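Local coordinates for protein NAD-dependent dehydrogenase (Rhizobium meliloti, PDB 4Z0P) that reduces glyoxylate and hydroxypyruvate with NADPH as the hydride donor, at residues Q117-E122 against N277-P282; M109-H114 against V229-G234; L113-H118 against P136-V141. One frame throughout, in Å; residues are numbered along the deposited sequence.

Contact 1 (Q117-E122 against N277-P282); sequences QHRAYE and NVYVTP. With OXD (oxalic acid), chain D.
Arg-119 reaches from helix 118-126 to the strand of Val-278 and Tyr-279, ending in a two-nitrogen grip on one carbonyl oxygen. NH1 stands 3.0 Å and NH2 3.1 Å from Val-278 O, both donating from the same face of the carbonyl plane, above it. The remaining donor, NE, turns to a bound oxalate, 3.1 Å from O6, with a weak bond to O4. His-118 meets the same oxalate through a nearly straight hydrogen bond from NE2 to O5, 2.8 Å long. The guanidinium also lies over the Tyr-279 ring in an off-centre cation-pi contact, CZ 4.3 Å from the ring centroid and the planes tilted 42° apart. With CG anti to the carbonyl carbon (chi1 -79°), the Arg-119 chain leaves the helix so that CG comes 3.2 Å from Tyr-279 OH. Strand 278-280 is the last of the seven parallel strands in the Rossmann-type nucleotide-binding domain, and the helix lies beside this outer strand. A water bridges the two segments, taking the Arg-119 backbone N-H and lying 2.7 Å from Tyr-279 OH, and the Tyr-279 ring also meets the His-114 ring edge-to-face. Beyond this shell, Arg-119 NH1 donates to Pro-276 O as well, and NH2 forms a salt bridge with Glu-122 of the second subunit. His-118 and Arg-119 of that subunit bind the same oxalate, so the anion, distinct from the one bound near Trp-54, Arg-235 and His-283, sits at the dimer interface, where the paired arginines probably compensate its charge. Glu-122 of the first chain lays its CG over one face of the His-118 ring.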
loop_
_atom_site.group_PDB
_atom_site.type_symbol
_atom_site.label_atom_id
_atom_site.label_comp_id
_atom_site.label_asym_id
_atom_site.label_seq_id
_atom_site.Cartn_x
_atom_site.Cartn_y
_atom_site.Cartn_z
ATOM N N GLN A 117 -5.054 -7.348 -6.775
ATOM C CA GLN A 117 -6.063 -7.493 -7.839
ATOM C C GLN A 117 -7.190 -6.490 -7.640
ATOM O O GLN A 117 -8.376 -6.780 -7.811
ATOM C CB GLN A 117 -6.600 -8.927 -7.876
ATOM C CG GLN A 117 -5.487 -9.935 -8.007
ATOM C CD GLN A 117 -5.981 -11.353 -8.053
ATOM O OE1 GLN A 117 -6.338 -11.865 -9.117
ATOM N NE2 GLN A 117 -6.003 -12.001 -6.901
ATOM N N HIS A 118 -6.790 -5.267 -7.313
ATOM C CA HIS A 118 -7.762 -4.232 -6.973
ATOM C C HIS A 118 -8.729 -3.956 -8.101
ATOM O O HIS A 118 -9.939 -3.855 -7.860
ATOM C CB HIS A 118 -7.055 -2.953 -6.549
ATOM C CG HIS A 118 -7.997 -1.851 -6.219
ATOM N ND1 HIS A 118 -8.784 -1.874 -5.087
ATOM C CD2 HIS A 118 -8.295 -0.701 -6.866
ATOM C CE1 HIS A 118 -9.502 -0.766 -5.039
ATOM N NE2 HIS A 118 -9.224 -0.037 -6.104
ATOM N N ARG A 119 -8.229 -3.859 -9.337
ATOM C CA ARG A 119 -9.142 -3.598 -10.459
ATOM C C ARG A 119 -10.153 -4.733 -10.698
ATOM O O ARG A 119 -11.324 -4.460 -10.968
ATOM C CB ARG A 119 -8.408 -3.167 -11.729
ATOM C CG ARG A 119 -8.005 -1.677 -11.679
ATOM C CD ARG A 119 -9.161 -0.707 -11.998
ATOM N NE ARG A 119 -8.807 0.725 -11.929
ATOM C CZ ARG A 119 -8.088 1.371 -12.855
ATOM N NH1 ARG A 119 -7.625 0.725 -13.907
ATOM N NH2 ARG A 119 -7.829 2.665 -12.731
ATOM N N ALA A 120 -9.728 -5.976 -10.539
ATOM C CA ALA A 120 -10.652 -7.115 -10.612
ATOM C C ALA A 120 -11.748 -7.046 -9.564
ATOM O O ALA A 120 -12.916 -7.245 -9.875
ATOM C CB ALA A 120 -9.902 -8.429 -10.524
ATOM N N TYR A 121 -11.371 -6.745 -8.318
ATOM C CA TYR A 121 -12.346 -6.624 -7.249
ATOM C C TYR A 121 -13.254 -5.418 -7.440
ATOM O O TYR A 121 -14.432 -5.484 -7.126
ATOM C CB TYR A 121 -11.677 -6.622 -5.872
ATOM C CG TYR A 121 -11.215 -7.980 -5.429
ATOM C CD1 TYR A 121 -12.117 -9.023 -5.230
ATOM C CD2 TYR A 121 -9.880 -8.227 -5.155
ATOM C CE1 TYR A 121 -11.703 -10.280 -4.780
ATOM C CE2 TYR A 121 -9.457 -9.485 -4.743
ATOM C CZ TYR A 121 -10.377 -10.494 -4.530
ATOM O OH TYR A 121 -9.961 -11.729 -4.073
ATOM N N GLU A 122 -12.724 -4.332 -8.023
ATOM C CA GLU A 122 -13.585 -3.184 -8.347
ATOM C C GLU A 122 -14.567 -3.513 -9.466
ATOM O O GLU A 122 -15.719 -3.074 -9.416
ATOM C CB GLU A 122 -12.769 -1.952 -8.721
ATOM C CG GLU A 122 -11.997 -1.345 -7.554
ATOM C CD GLU A 122 -12.917 -0.754 -6.514
ATOM O OE1 GLU A 122 -13.717 0.106 -6.883
ATOM O OE2 GLU A 122 -12.881 -1.183 -5.344
ATOM N N ASN A 277 -6.780 -1.753 -16.758
ATOM C CA ASN A 277 -5.712 -2.127 -15.817
ATOM C C ASN A 277 -4.575 -1.105 -15.798
ATOM O O ASN A 277 -3.441 -1.470 -15.506
ATOM C CB ASN A 277 -5.192 -3.540 -16.104
ATOM C CG ASN A 277 -6.248 -4.610 -15.886
ATOM O OD1 ASN A 277 -6.799 -4.728 -14.787
ATOM N ND2 ASN A 277 -6.537 -5.402 -16.928
ATOM N N VAL A 278 -4.903 0.165 -16.042
ATOM C CA VAL A 278 -3.969 1.274 -15.902
ATOM C C VAL A 278 -4.441 2.238 -14.851
ATOM O O VAL A 278 -5.593 2.688 -14.883
ATOM C CB VAL A 278 -3.756 2.066 -17.214
ATOM C CG1 VAL A 278 -2.727 3.164 -16.993
ATOM C CG2 VAL A 278 -3.266 1.132 -18.317
ATOM N N TYR A 279 -3.547 2.559 -13.915
ATOM C CA TYR A 279 -3.780 3.604 -12.931
ATOM C C TYR A 279 -3.052 4.866 -13.325
ATOM O O TYR A 279 -1.833 4.849 -13.465
ATOM C CB TYR A 279 -3.264 3.209 -11.565
ATOM C CG TYR A 279 -3.956 2.021 -10.965
ATOM C CD1 TYR A 279 -5.230 2.136 -10.444
ATOM C CD2 TYR A 279 -3.374 0.776 -10.982
ATOM C CE1 TYR A 279 -5.869 1.058 -9.868
ATOM C CE2 TYR A 279 -4.008 -0.342 -10.438
ATOM C CZ TYR A 279 -5.266 -0.200 -9.881
ATOM O OH TYR A 279 -5.875 -1.278 -9.318
ATOM N N VAL A 280 -3.782 5.951 -13.520
ATOM C CA VAL A 280 -3.169 7.237 -13.901
ATOM C C VAL A 280 -3.198 8.193 -12.710
ATOM O O VAL A 280 -4.258 8.426 -12.128
ATOM C CB VAL A 280 -3.945 7.904 -15.075
ATOM C CG1 VAL A 280 -3.479 9.328 -15.352
ATOM C CG2 VAL A 280 -3.851 7.041 -16.319
ATOM N N THR A 281 -2.045 8.770 -12.393
ATOM C CA THR A 281 -1.952 9.874 -11.463
ATOM C C THR A 281 -1.211 11.025 -12.117
ATOM O O THR A 281 -0.348 10.800 -12.979
ATOM C CB THR A 281 -1.332 9.469 -10.098
ATOM O OG1 THR A 281 -0.100 8.738 -10.291
ATOM C CG2 THR A 281 -2.325 8.666 -9.265
ATOM N N PRO A 282 -1.565 12.272 -11.737
ATOM C CA PRO A 282 -1.072 13.437 -12.508
ATOM C C PRO A 282 0.268 13.983 -12.010
ATOM O O PRO A 282 0.368 15.134 -11.554
ATOM C CB PRO A 282 -2.212 14.429 -12.337
ATOM C CG PRO A 282 -2.738 14.124 -10.948
ATOM C CD PRO A 282 -2.732 12.629 -10.904
HETATM C C1 OXD D . -11.034 2.520 -7.802
HETATM C C2 OXD D . -10.315 1.882 -8.891
HETATM O O3 OXD D . -11.949 3.322 -8.067
HETATM O O4 OXD D . -9.077 1.787 -8.814
HETATM O O5 OXD D . -10.706 2.245 -6.631
HETATM O O6 OXD D . -10.946 1.447 -9.870
HETATM O O HOH W 1 -6.579 5.664 -13.240
HETATM O O HOH W 2 -5.261 -3.772 -9.972
#

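Contact 2 (M109-H114 against V229-G234); sequences MQCLLH and VFINAG. With NDP (NADPH dihydro-nicotinamide-adenine-dinucleotide phosphate), chain H.
Apolar packing of a helix on a sheet joins His-114 and Gln-110 of helix 97-115 to Val-229 and Ile-231 of strand 229-232, an inner strand of the parallel sheet in the Rossmann-type domain. The two short axes run close to antiparallel, 160° between their directions, and come within 9.9 Å. Val-229 CG1 sits over the centre of the His-114 ring as a CH-pi contact, 3.5 Å from the centroid and almost exactly on the ring normal. With CG1 anti to the backbone N (chi1 173°), this methyl is carried to the ring. Ile-231 fills the next turn: its CD1 packs 4.0 Å from Gln-110 CB and 4.1 Å from Cys-111 SG, and its CG2 touches Gln-110 CG. Past the strand the chain reaches the cofactor, where Ala-233 O accepts a 2.9 Å hydrogen bond from N7N of the NADPH carboxamide. Asn-232 shapes this bend through an Asx turn, its OD1 accepting from Gly-234 N at 2.9 Å. Gln-110 OE1 and His-114 NE2 turn to Ser-257 OG, and Gln-110 NE2 to Trp-106 O. The helix-strand interface is thus held by van der Waals and CH-pi packing, while the polar groups of the buried Gln-110 are satisfied outside it.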
loop_
_atom_site.group_PDB
_atom_site.type_symbol
_atom_site.label_atom_id
_atom_site.label_comp_id
_atom_site.label_asym_id
_atom_site.label_seq_id
_atom_site.Cartn_x
_atom_site.Cartn_y
_atom_site.Cartn_z
ATOM N N MET A 109 1.895 1.630 -2.788
ATOM C CA MET A 109 0.474 1.570 -3.163
ATOM C C MET A 109 0.288 0.857 -4.498
ATOM O O MET A 109 -0.605 0.015 -4.632
ATOM C CB MET A 109 -0.150 2.950 -3.213
ATOM C CG MET A 109 -1.644 2.889 -3.432
ATOM S SD MET A 109 -2.422 4.518 -3.237
ATOM C CE MET A 109 -1.757 5.292 -4.634
ATOM N N GLN A 110 1.120 1.186 -5.489
ATOM C CA GLN A 110 0.945 0.544 -6.797
ATOM C C GLN A 110 1.225 -0.948 -6.710
ATOM O O GLN A 110 0.510 -1.762 -7.296
ATOM C CB GLN A 110 1.875 1.120 -7.854
ATOM C CG GLN A 110 1.819 2.621 -8.026
ATOM C CD GLN A 110 0.430 3.190 -8.000
ATOM O OE1 GLN A 110 -0.472 2.719 -8.704
ATOM N NE2 GLN A 110 0.234 4.220 -7.178
ATOM N N CYS A 111 2.306 -1.318 -6.028
ATOM C CA CYS A 111 2.625 -2.752 -5.931
ATOM C C CYS A 111 1.484 -3.516 -5.220
ATOM O O CYS A 111 1.171 -4.642 -5.601
ATOM C CB CYS A 111 3.966 -2.981 -5.233
ATOM S SG CYS A 111 5.359 -2.402 -6.267
ATOM N N LEU A 112 0.878 -2.925 -4.187
ATOM C CA LEU A 112 -0.246 -3.564 -3.519
ATOM C C LEU A 112 -1.507 -3.604 -4.366
ATOM O O LEU A 112 -2.197 -4.657 -4.403
ATOM C CB LEU A 112 -0.510 -2.934 -2.157
ATOM C CG LEU A 112 0.584 -3.149 -1.115
ATOM C CD1 LEU A 112 0.323 -2.298 0.126
ATOM C CD2 LEU A 112 0.771 -4.613 -0.748
ATOM N N LEU A 113 -1.800 -2.518 -5.073
ATOM C CA LEU A 113 -2.979 -2.480 -5.963
ATOM C C LEU A 113 -2.895 -3.590 -7.001
ATOM O O LEU A 113 -3.885 -4.273 -7.272
ATOM C CB LEU A 113 -3.088 -1.128 -6.659
ATOM C CG LEU A 113 -3.606 0.077 -5.853
ATOM C CD1 LEU A 113 -3.393 1.333 -6.688
ATOM C CD2 LEU A 113 -5.075 -0.123 -5.570
ATOM N N HIS A 114 -1.720 -3.772 -7.598
ATOM C CA HIS A 114 -1.543 -4.845 -8.581
ATOM C C HIS A 114 -1.520 -6.239 -7.941
ATOM O O HIS A 114 -2.212 -7.149 -8.404
ATOM C CB HIS A 114 -0.318 -4.572 -9.440
ATOM C CG HIS A 114 -0.509 -3.402 -10.345
ATOM N ND1 HIS A 114 -1.322 -3.424 -11.461
ATOM C CD2 HIS A 114 0.016 -2.162 -10.295
ATOM C CE1 HIS A 114 -1.286 -2.246 -12.055
ATOM N NE2 HIS A 114 -0.480 -1.463 -11.368
ATOM N N VAL A 229 3.719 -6.401 -14.903
ATOM C CA VAL A 229 3.186 -5.056 -14.724
ATOM C C VAL A 229 4.292 -4.015 -14.825
ATOM O O VAL A 229 5.418 -4.251 -14.384
ATOM C CB VAL A 229 2.519 -4.970 -13.326
ATOM C CG1 VAL A 229 2.075 -3.567 -12.967
ATOM C CG2 VAL A 229 1.324 -5.917 -13.321
ATOM N N PHE A 230 3.961 -2.859 -15.397
ATOM C CA PHE A 230 4.890 -1.737 -15.525
ATOM C C PHE A 230 4.422 -0.557 -14.691
ATOM O O PHE A 230 3.293 -0.068 -14.854
ATOM C CB PHE A 230 4.995 -1.294 -16.981
ATOM C CG PHE A 230 5.886 -0.101 -17.196
ATOM C CD1 PHE A 230 7.190 -0.080 -16.695
ATOM C CD2 PHE A 230 5.452 0.990 -17.924
ATOM C CE1 PHE A 230 8.032 1.010 -16.919
ATOM C CE2 PHE A 230 6.292 2.085 -18.150
ATOM C CZ PHE A 230 7.583 2.095 -17.648
ATOM N N ILE A 231 5.316 -0.066 -13.837
ATOM C CA ILE A 231 5.007 1.036 -12.919
ATOM C C ILE A 231 6.080 2.090 -13.110
ATOM O O ILE A 231 7.285 1.792 -12.949
ATOM C CB ILE A 231 5.030 0.533 -11.470
ATOM C CG1 ILE A 231 3.906 -0.483 -11.240
ATOM C CG2 ILE A 231 4.981 1.691 -10.460
ATOM C CD1 ILE A 231 4.173 -1.351 -10.032
ATOM N N ASN A 232 5.691 3.289 -13.542
ATOM C CA ASN A 232 6.687 4.349 -13.748
ATOM C C ASN A 232 6.375 5.630 -13.010
ATOM O O ASN A 232 5.304 6.214 -13.189
ATOM C CB ASN A 232 6.874 4.665 -15.234
ATOM C CG ASN A 232 8.103 5.549 -15.514
ATOM O OD1 ASN A 232 9.010 5.699 -14.688
ATOM N ND2 ASN A 232 8.142 6.103 -16.701
ATOM N N ALA A 233 7.309 6.058 -12.173
ATOM C CA ALA A 233 7.233 7.371 -11.531
ATOM C C ALA A 233 8.521 8.158 -11.665
ATOM O O ALA A 233 8.754 9.105 -10.890
ATOM C CB ALA A 233 6.847 7.240 -10.061
ATOM N N GLY A 234 9.325 7.811 -12.665
ATOM C CA GLY A 234 10.532 8.563 -12.979
ATOM C C GLY A 234 10.201 9.750 -13.856
ATOM O O GLY A 234 9.802 10.825 -13.361
HETATM P PA NDP H . 19.247 9.541 -7.892
HETATM O O1A NDP H . 20.220 10.396 -8.689
HETATM O O2A NDP H . 19.504 9.387 -6.430
HETATM O O5B NDP H . 19.262 8.108 -8.567
HETATM C C5B NDP H . 19.258 7.891 -9.962
HETATM C C4B NDP H . 19.528 6.431 -10.207
HETATM O O4B NDP H . 19.352 6.203 -11.603
HETATM C C3B NDP H . 20.951 5.992 -9.869
HETATM O O3B NDP H . 20.881 4.672 -9.340
HETATM C C2B NDP H . 21.639 5.992 -11.218
HETATM O O2B NDP H . 22.722 5.091 -11.338
HETATM C C1B NDP H . 20.500 5.527 -12.087
HETATM N N9A NDP H . 20.774 5.856 -13.496
HETATM C C8A NDP H . 20.850 7.055 -14.107
HETATM N N7A NDP H . 21.115 6.978 -15.392
HETATM C C5A NDP H . 21.216 5.636 -15.625
HETATM C C6A NDP H . 21.505 4.881 -16.780
HETATM N N6A NDP H . 21.726 5.450 -17.988
HETATM N N1A NDP H . 21.538 3.524 -16.675
HETATM C C2A NDP H . 21.317 2.963 -15.477
HETATM N N3A NDP H . 21.046 3.573 -14.319
HETATM C C4A NDP H . 20.999 4.923 -14.466
HETATM O O3 NDP H . 17.797 10.169 -8.230
HETATM P PN NDP H . 16.527 10.011 -7.232
HETATM O O1N NDP H . 16.383 8.591 -6.799
HETATM O O2N NDP H . 16.545 11.083 -6.202
HETATM O O5D NDP H . 15.392 10.445 -8.261
HETATM C C5D NDP H . 15.157 9.651 -9.406
HETATM C C4D NDP H . 14.205 10.354 -10.362
HETATM O O4D NDP H . 12.862 10.276 -9.878
HETATM C C3D NDP H . 14.406 11.852 -10.551
HETATM O O3D NDP H . 15.487 12.111 -11.469
HETATM C C2D NDP H . 13.079 12.364 -11.075
HETATM O O2D NDP H . 13.060 12.337 -12.513
HETATM C C1D NDP H . 12.108 11.282 -10.534
HETATM N N1N NDP H . 11.120 11.824 -9.598
HETATM C C2N NDP H . 9.763 11.791 -9.895
HETATM C C3N NDP H . 8.826 12.271 -9.030
HETATM C C7N NDP H . 7.351 12.112 -9.249
HETATM O O7N NDP H . 6.582 12.813 -8.562
HETATM N N7N NDP H . 6.904 11.270 -10.157
HETATM C C4N NDP H . 9.267 12.905 -7.763
HETATM C C5N NDP H . 10.733 12.915 -7.537
HETATM C C6N NDP H . 11.582 12.383 -8.397
HETATM P P2B NDP H . 24.138 5.392 -10.632
HETATM O O1X NDP H . 23.867 5.166 -9.167
HETATM O O2X NDP H . 25.022 4.323 -11.250
HETATM O O3X NDP H . 24.511 6.785 -10.980
#

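Contact 3 (L113-H118 against P136-V141); sequences LHLRQH and PEAADV. With OXD (oxalic acid), chain D.
Leu-115 and Ala-138 bring the two backbones together, their CA atoms 6.9 Å apart, where helix 97-115 ends beside a loop with a short 3-10 turn leading into strand 142-146. The helix closes in a Schellman motif: Gln-117 adopts positive phi, its N-H bonds to His-114 O, and His-118 N returns to Leu-113 O at 3.1 Å. This turn redirects the chain into helix 118-126. Leu-115 carries the packing almost alone. Chi1 (173°) puts CG anti to the backbone N and chi2 (68°) sets CD1, and the two methyls divide the loop, CD2 lying 3.9 Å from Ala-138 CB and CD1 reaching the Pro-136 ring at CG, 4.1 Å away. Glu-105 of the second subunit packs on Leu-115 and accepts from Ala-138 N, so the dimer partner covers this corner. Gln-117 makes a looser approach to Pro-136, its NE2 hydrogen-bonded to Gln-135 and Ser-134. An alanine in place of His-118 would keep the backbone bond closing the turn but would probably leave oxalate O5 without the donor from this subunit's imidazole and take away the ring edge near Tyr-279 OH. Within the loop, Asp-140 OD2 accepts from Glu-137 N, and Val-141 CG2 meets Leu-115 CD1 at 3.8 Å.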
loop_
_atom_site.group_PDB
_atom_site.type_symbol
_atom_site.label_atom_id
_atom_site.label_comp_id
_atom_site.label_asym_id
_atom_site.label_seq_id
_atom_site.Cartn_x
_atom_site.Cartn_y
_atom_site.Cartn_z
ATOM N N LEU A 113 -1.800 -2.518 -5.073
ATOM C CA LEU A 113 -2.979 -2.480 -5.963
ATOM C C LEU A 113 -2.895 -3.590 -7.001
ATOM O O LEU A 113 -3.885 -4.273 -7.272
ATOM C CB LEU A 113 -3.088 -1.128 -6.659
ATOM C CG LEU A 113 -3.606 0.077 -5.853
ATOM C CD1 LEU A 113 -3.393 1.333 -6.688
ATOM C CD2 LEU A 113 -5.075 -0.123 -5.570
ATOM N N HIS A 114 -1.720 -3.772 -7.598
ATOM C CA HIS A 114 -1.543 -4.845 -8.581
ATOM C C HIS A 114 -1.520 -6.239 -7.941
ATOM O O HIS A 114 -2.212 -7.149 -8.404
ATOM C CB HIS A 114 -0.318 -4.572 -9.440
ATOM C CG HIS A 114 -0.509 -3.402 -10.345
ATOM N ND1 HIS A 114 -1.322 -3.424 -11.461
ATOM C CD2 HIS A 114 0.016 -2.162 -10.295
ATOM C CE1 HIS A 114 -1.286 -2.246 -12.055
ATOM N NE2 HIS A 114 -0.480 -1.463 -11.368
ATOM N N LEU A 115 -0.794 -6.398 -6.839
ATOM C CA LEU A 115 -0.741 -7.688 -6.142
ATOM C C LEU A 115 -2.119 -8.149 -5.730
ATOM O O LEU A 115 -2.489 -9.308 -5.926
ATOM C CB LEU A 115 0.118 -7.600 -4.895
ATOM C CG LEU A 115 0.142 -8.832 -3.957
ATOM C CD1 LEU A 115 0.840 -9.999 -4.654
ATOM C CD2 LEU A 115 0.776 -8.472 -2.622
ATOM N N ARG A 116 -2.859 -7.235 -5.124
ATOM C CA ARG A 116 -4.147 -7.566 -4.520
ATOM C C ARG A 116 -5.341 -7.431 -5.489
ATOM O O ARG A 116 -6.487 -7.476 -5.083
ATOM C CB ARG A 116 -4.343 -6.748 -3.247
ATOM C CG ARG A 116 -3.299 -6.993 -2.152
ATOM C CD ARG A 116 -3.163 -8.448 -1.685
ATOM N NE ARG A 116 -4.405 -8.831 -1.040
ATOM C CZ ARG A 116 -4.563 -9.128 0.250
ATOM N NH1 ARG A 116 -3.537 -9.230 1.076
ATOM N NH2 ARG A 116 -5.788 -9.354 0.696
ATOM N N GLN A 117 -5.054 -7.348 -6.775
ATOM C CA GLN A 117 -6.063 -7.493 -7.839
ATOM C C GLN A 117 -7.190 -6.490 -7.640
ATOM O O GLN A 117 -8.376 -6.780 -7.811
ATOM C CB GLN A 117 -6.600 -8.927 -7.876
ATOM C CG GLN A 117 -5.487 -9.935 -8.007
ATOM C CD GLN A 117 -5.981 -11.353 -8.053
ATOM O OE1 GLN A 117 -6.338 -11.865 -9.117
ATOM N NE2 GLN A 117 -6.003 -12.001 -6.901
ATOM N N HIS A 118 -6.790 -5.267 -7.313
ATOM C CA HIS A 118 -7.762 -4.232 -6.973
ATOM C C HIS A 118 -8.729 -3.956 -8.101
ATOM O O HIS A 118 -9.939 -3.855 -7.860
ATOM C CB HIS A 118 -7.055 -2.953 -6.549
ATOM C CG HIS A 118 -7.997 -1.851 -6.219
ATOM N ND1 HIS A 118 -8.784 -1.874 -5.087
ATOM C CD2 HIS A 118 -8.295 -0.701 -6.866
ATOM C CE1 HIS A 118 -9.502 -0.766 -5.039
ATOM N NE2 HIS A 118 -9.224 -0.037 -6.104
ATOM N N PRO A 136 -2.071 -14.566 -4.555
ATOM C CA PRO A 136 -0.686 -14.722 -4.104
ATOM C C PRO A 136 -0.342 -13.788 -2.954
ATOM O O PRO A 136 -1.019 -12.775 -2.738
ATOM C CB PRO A 136 0.126 -14.335 -5.338
ATOM C CG PRO A 136 -0.764 -13.444 -6.101
ATOM C CD PRO A 136 -2.145 -13.979 -5.908
ATOM N N GLU A 137 0.685 -14.136 -2.204
ATOM C CA GLU A 137 1.216 -13.225 -1.207
ATOM C C GLU A 137 2.342 -12.422 -1.865
ATOM O O GLU A 137 2.845 -12.778 -2.957
ATOM C CB GLU A 137 1.707 -13.963 0.044
ATOM C CG GLU A 137 2.896 -14.885 -0.167
ATOM C CD GLU A 137 3.444 -15.482 1.119
ATOM O OE1 GLU A 137 3.844 -14.724 2.016
ATOM O OE2 GLU A 137 3.511 -16.724 1.203
ATOM N N ALA A 138 2.762 -11.349 -1.204
ATOM C CA ALA A 138 3.824 -10.508 -1.764
ATOM C C ALA A 138 5.097 -11.265 -2.115
ATOM O O ALA A 138 5.730 -11.003 -3.143
ATOM C CB ALA A 138 4.139 -9.364 -0.819
ATOM N N ALA A 139 5.462 -12.237 -1.273
ATOM C CA ALA A 139 6.678 -13.024 -1.483
ATOM C C ALA A 139 6.673 -13.846 -2.783
ATOM O O ALA A 139 7.722 -14.262 -3.264
ATOM C CB ALA A 139 6.955 -13.930 -0.284
ATOM N N ASP A 140 5.501 -14.051 -3.360
ATOM C CA ASP A 140 5.337 -14.736 -4.661
ATOM C C ASP A 140 5.659 -13.845 -5.868
ATOM O O ASP A 140 5.696 -14.344 -6.995
ATOM C CB ASP A 140 3.894 -15.228 -4.822
ATOM C CG ASP A 140 3.489 -16.260 -3.774
ATOM O OD1 ASP A 140 4.346 -17.081 -3.362
ATOM O OD2 ASP A 140 2.285 -16.266 -3.375
ATOM N N VAL A 141 5.865 -12.548 -5.636
ATOM C CA VAL A 141 6.097 -11.538 -6.689
ATOM C C VAL A 141 7.484 -10.941 -6.519
ATOM O O VAL A 141 7.880 -10.542 -5.417
ATOM C CB VAL A 141 5.042 -10.428 -6.612
ATOM C CG1 VAL A 141 5.369 -9.221 -7.530
ATOM C CG2 VAL A 141 3.679 -11.017 -6.952
HETATM C C1 OXD D . -11.034 2.520 -7.802
HETATM C C2 OXD D . -10.315 1.882 -8.891
HETATM O O3 OXD D . -11.949 3.322 -8.067
HETATM O O4 OXD D . -9.077 1.787 -8.814
HETATM O O5 OXD D . -10.706 2.245 -6.631
HETATM O O6 OXD D . -10.946 1.447 -9.870
#

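Contacts 2 and 3 use helix 97-115, and contact 1 the helix that follows it. Contacts 2 and 3 share Leu-113 and His-114, and contacts 1 and 3 share Gln-117 and His-118. Contact 2 is the most interior, its centre about 13 Å from the centre of the chain, and wholly apolar across its interface. Contact 1, its centre about 20 Å from the centre of the chain, is also buried but polar and charged; it lies at the edge strand, next to the oxalate and the second subunit. Contact 3, partly buried and the farthest out of the three, packs a single leucine on a loop. Contacts 1 and 2 reach the same sheet.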